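Local coordinates for protein DNA ligase (Archaeoglobus fulgidus, PDB 3GDE) that probably seals nicks in double-stranded DNA during replication, recombination and repair, using ATP and forming an enzyme-adenylate intermediate, at residues A[432-440]-A[484-495]. Residues are numbered along the deposited sequence; the frame is centred on the assembly and turned at random.
Sequences VVGGEWGEG and RPLIVSQQGKKV
Gly434 brings its CA to 3.3 Å from the carbonyl O of Val495. Gly435 and Val495 form an antiparallel hydrogen-bonded pair: Gly435 N donates to Val495 O at 3.0 Å, and the return bond from Val495 N to Gly435 O is nearly straight at the hydrogen (172°). Glu436 faces Lys494 in the following non-hydrogen-bonded pair, and its CA-H points at Lys493 O. That same oxygen also accepts Trp437 N at 3.1 Å, where the end of strand 428-437 meets the type II' turn of Gln491 to Lys494.

Trp437 carries most of the side-chain contact. With CG anti to the carbonyl carbon (chi1 -70°), its indole swings in among the side chains of 484-495. The pyrrole side meets Val495, whose CG1 lies 3.4 Å from NE1, while the Gln490 side chain runs across at about a right angle, its amide plane turned 44° from the ring and OE1 at the ring edge near NE1. Farther along, CZ2 rests against Ile487 CD1 at 3.7 Å, and CH2 approaches NH2 of Arg484, a guanidinium tied through NH1 to Glu481. Lys493, its chain folded back on itself, sets CE 3.5 Å from Trp437 CB. Replacing the indole by the methyl of an alanine is likely to open a gap beside Ile487 and Val495 and leave the Arg484 and Gln490 ends without the surface they lie against. Leu446 and Thr480 also touch the Trp437 side chain, joining it to strand 446-454 and helix 473-483.

The arrangement is an antiparallel pairing of strand 428-437 with the second strand (494-497) of the 487-497 beta hairpin, with an aromatic side chain packed over the hairpin, within the OB-fold domain of an ATP-dependent DNA ligase.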
loop_
_atom_site.group_PDB
_atom_site.type_symbol
_atom_site.label_atom_id
_atom_site.label_comp_id
_atom_site.label_asym_id
_atom_site.label_seq_id
_atom_site.Cartn_x
_atom_site.Cartn_y
_atom_site.Cartn_z
ATOM N N VAL A 432 -12.219 0.530 5.623
ATOM C CA VAL A 432 -13.600 0.251 6.002
ATOM C C VAL A 432 -13.690 -1.125 6.661
ATOM O O VAL A 432 -13.629 -2.165 5.990
ATOM C CB VAL A 432 -14.545 0.322 4.801
ATOM C CG1 VAL A 432 -16.010 0.250 5.276
ATOM C CG2 VAL A 432 -14.292 1.575 4.022
ATOM N N VAL A 433 -13.807 -1.122 7.980
ATOM C CA VAL A 433 -13.820 -2.362 8.763
ATOM C C VAL A 433 -15.233 -2.825 9.146
ATOM O O VAL A 433 -15.429 -3.959 9.596
ATOM C CB VAL A 433 -12.902 -2.260 10.012
ATOM C CG1 VAL A 433 -11.443 -2.101 9.582
ATOM C CG2 VAL A 433 -13.336 -1.112 10.949
ATOM N N GLY A 434 -16.217 -1.948 8.967
ATOM C CA GLY A 434 -17.595 -2.267 9.339
ATOM C C GLY A 434 -18.630 -1.322 8.762
ATOM O O GLY A 434 -18.306 -0.423 7.982
ATOM N N GLY A 435 -19.882 -1.523 9.154
ATOM C CA GLY A 435 -20.973 -0.745 8.605
ATOM C C GLY A 435 -22.309 -0.948 9.293
ATOM O O GLY A 435 -22.424 -1.705 10.255
ATOM N N GLU A 436 -23.315 -0.235 8.796
ATOM C CA GLU A 436 -24.677 -0.349 9.274
ATOM C C GLU A 436 -25.613 -0.310 8.078
ATOM O O GLU A 436 -25.441 0.493 7.158
ATOM C CB GLU A 436 -25.029 0.773 10.252
ATOM C CG GLU A 436 -24.375 0.655 11.632
ATOM C CD GLU A 436 -24.716 1.823 12.565
ATOM O OE1 GLU A 436 -24.641 3.008 12.140
ATOM O OE2 GLU A 436 -25.056 1.555 13.743
ATOM N N TRP A 437 -26.590 -1.211 8.091
ATOM C CA TRP A 437 -27.663 -1.192 7.111
ATOM C C TRP A 437 -28.558 0.009 7.354
ATOM O O TRP A 437 -28.800 0.393 8.506
ATOM C CB TRP A 437 -28.467 -2.492 7.176
ATOM C CG TRP A 437 -27.696 -3.662 6.659
ATOM C CD1 TRP A 437 -27.143 -4.669 7.392
ATOM C CD2 TRP A 437 -27.365 -3.926 5.289
ATOM N NE1 TRP A 437 -26.489 -5.553 6.564
ATOM C CE2 TRP A 437 -26.609 -5.121 5.267
ATOM C CE3 TRP A 437 -27.636 -3.271 4.078
ATOM C CZ2 TRP A 437 -26.130 -5.685 4.076
ATOM C CZ3 TRP A 437 -27.159 -3.824 2.896
ATOM C CH2 TRP A 437 -26.411 -5.023 2.905
ATOM N N GLY A 438 -29.017 0.617 6.263
ATOM C CA GLY A 438 -30.028 1.676 6.329
ATOM C C GLY A 438 -31.377 1.155 6.808
ATOM O O GLY A 438 -31.518 -0.021 7.175
ATOM N N GLU A 439 -32.378 2.032 6.796
ATOM C CA GLU A 439 -33.681 1.735 7.406
ATOM C C GLU A 439 -34.833 2.105 6.474
ATOM O O GLU A 439 -34.671 2.957 5.584
ATOM C CB GLU A 439 -33.811 2.441 8.769
ATOM C CG GLU A 439 -34.016 3.973 8.725
ATOM C CD GLU A 439 -33.016 4.712 7.828
ATOM O OE1 GLU A 439 -31.791 4.488 7.969
ATOM O OE2 GLU A 439 -33.462 5.520 6.979
ATOM N N GLY A 440 -35.985 1.457 6.676
ATOM C CA GLY A 440 -37.177 1.704 5.858
ATOM C C GLY A 440 -36.951 1.398 4.384
ATOM O O GLY A 440 -36.777 0.238 4.010
ATOM N N ARG A 484 -20.984 -6.270 0.289
ATOM C CA ARG A 484 -21.833 -7.418 0.589
ATOM C C ARG A 484 -21.061 -8.753 0.704
ATOM O O ARG A 484 -21.192 -9.430 1.719
ATOM C CB ARG A 484 -23.001 -7.508 -0.411
ATOM C CG ARG A 484 -24.046 -8.548 -0.041
ATOM C CD ARG A 484 -25.250 -8.524 -0.988
ATOM N NE ARG A 484 -26.376 -7.786 -0.408
ATOM C CZ ARG A 484 -26.936 -6.702 -0.939
ATOM N NH1 ARG A 484 -26.492 -6.197 -2.091
ATOM N NH2 ARG A 484 -27.955 -6.126 -0.313
ATOM N N PRO A 485 -20.239 -9.115 -0.318
ATOM C CA PRO A 485 -19.497 -10.396 -0.258
ATOM C C PRO A 485 -18.525 -10.499 0.917
ATOM O O PRO A 485 -18.169 -11.602 1.334
ATOM C CB PRO A 485 -18.703 -10.408 -1.565
ATOM C CG PRO A 485 -19.385 -9.434 -2.454
ATOM C CD PRO A 485 -19.949 -8.382 -1.568
ATOM N N LEU A 486 -18.116 -9.348 1.442
ATOM C CA LEU A 486 -17.100 -9.276 2.481
ATOM C C LEU A 486 -17.684 -9.303 3.889
ATOM O O LEU A 486 -16.933 -9.194 4.858
ATOM C CB LEU A 486 -16.235 -8.018 2.296
ATOM C CG LEU A 486 -15.571 -7.745 0.938
ATOM C CD1 LEU A 486 -14.642 -6.548 1.073
ATOM C CD2 LEU A 486 -14.796 -8.956 0.389
ATOM N N ILE A 487 -19.007 -9.443 4.007
ATOM C CA ILE A 487 -19.644 -9.470 5.330
ATOM C C ILE A 487 -19.297 -10.763 6.064
ATOM O O ILE A 487 -19.544 -11.876 5.585
ATOM C CB ILE A 487 -21.177 -9.221 5.310
ATOM C CG1 ILE A 487 -21.493 -7.764 4.924
ATOM C CG2 ILE A 487 -21.787 -9.542 6.687
ATOM C CD1 ILE A 487 -22.943 -7.515 4.489
ATOM N N VAL A 488 -18.732 -10.577 7.246
ATOM C CA VAL A 488 -18.086 -11.632 7.980
ATOM C C VAL A 488 -18.712 -11.698 9.393
ATOM O O VAL A 488 -18.461 -12.606 10.184
ATOM C CB VAL A 488 -16.557 -11.359 7.950
ATOM C CG1 VAL A 488 -16.046 -10.749 9.250
ATOM C CG2 VAL A 488 -15.807 -12.598 7.568
ATOM N N SER A 489 -19.544 -10.709 9.683
ATOM C CA SER A 489 -20.313 -10.659 10.916
ATOM C C SER A 489 -21.531 -9.796 10.638
ATOM O O SER A 489 -21.420 -8.748 10.001
ATOM C CB SER A 489 -19.484 -10.073 12.069
ATOM O OG SER A 489 -20.287 -9.764 13.201
ATOM N N GLN A 490 -22.695 -10.267 11.067
ATOM C CA GLN A 490 -23.901 -9.440 11.055
ATOM C C GLN A 490 -24.695 -9.631 12.336
ATOM O O GLN A 490 -25.275 -10.701 12.563
ATOM C CB GLN A 490 -24.779 -9.702 9.826
ATOM C CG GLN A 490 -25.954 -8.737 9.753
ATOM C CD GLN A 490 -26.645 -8.693 8.405
ATOM O OE1 GLN A 490 -26.043 -8.948 7.359
ATOM N NE2 GLN A 490 -27.922 -8.340 8.425
ATOM N N GLN A 491 -24.677 -8.591 13.171
ATOM C CA GLN A 491 -25.507 -8.510 14.368
ATOM C C GLN A 491 -26.573 -7.435 14.152
ATOM O O GLN A 491 -26.403 -6.276 14.555
ATOM C CB GLN A 491 -24.657 -8.181 15.597
ATOM C CG GLN A 491 -23.431 -9.077 15.773
ATOM C CD GLN A 491 -22.521 -8.614 16.903
ATOM O OE1 GLN A 491 -21.410 -9.131 17.068
ATOM N NE2 GLN A 491 -22.984 -7.632 17.685
ATOM N N GLY A 492 -27.654 -7.826 13.479
ATOM C CA GLY A 492 -28.768 -6.928 13.203
ATOM C C GLY A 492 -28.485 -5.912 12.117
ATOM O O GLY A 492 -28.513 -6.233 10.924
ATOM N N LYS A 493 -28.222 -4.679 12.530
ATOM C CA LYS A 493 -27.868 -3.619 11.596
ATOM C C LYS A 493 -26.353 -3.552 11.413
ATOM O O LYS A 493 -25.878 -3.214 10.332
ATOM C CB LYS A 493 -28.422 -2.265 12.069
ATOM C CG LYS A 493 -29.958 -2.203 12.214
ATOM C CD LYS A 493 -30.674 -1.726 10.933
ATOM C CE LYS A 493 -30.736 -2.802 9.839
ATOM N NZ LYS A 493 -31.367 -4.082 10.285
ATOM N N LYS A 494 -25.618 -3.874 12.481
ATOM C CA LYS A 494 -24.152 -3.923 12.495
ATOM C C LYS A 494 -23.573 -5.066 11.654
ATOM O O LYS A 494 -23.902 -6.243 11.878
ATOM C CB LYS A 494 -23.656 -4.119 13.929
ATOM C CG LYS A 494 -23.184 -2.884 14.656
ATOM C CD LYS A 494 -22.875 -3.241 16.111
ATOM C CE LYS A 494 -21.920 -2.248 16.768
ATOM N NZ LYS A 494 -21.905 -2.393 18.260
ATOM N N VAL A 495 -22.710 -4.714 10.700
ATOM C CA VAL A 495 -21.902 -5.702 9.981
ATOM C C VAL A 495 -20.404 -5.402 10.125
ATOM O O VAL A 495 -20.001 -4.250 10.333
ATOM C CB VAL A 495 -22.291 -5.876 8.462
ATOM C CG1 VAL A 495 -23.696 -6.428 8.304
ATOM C CG2 VAL A 495 -22.129 -4.589 7.668
#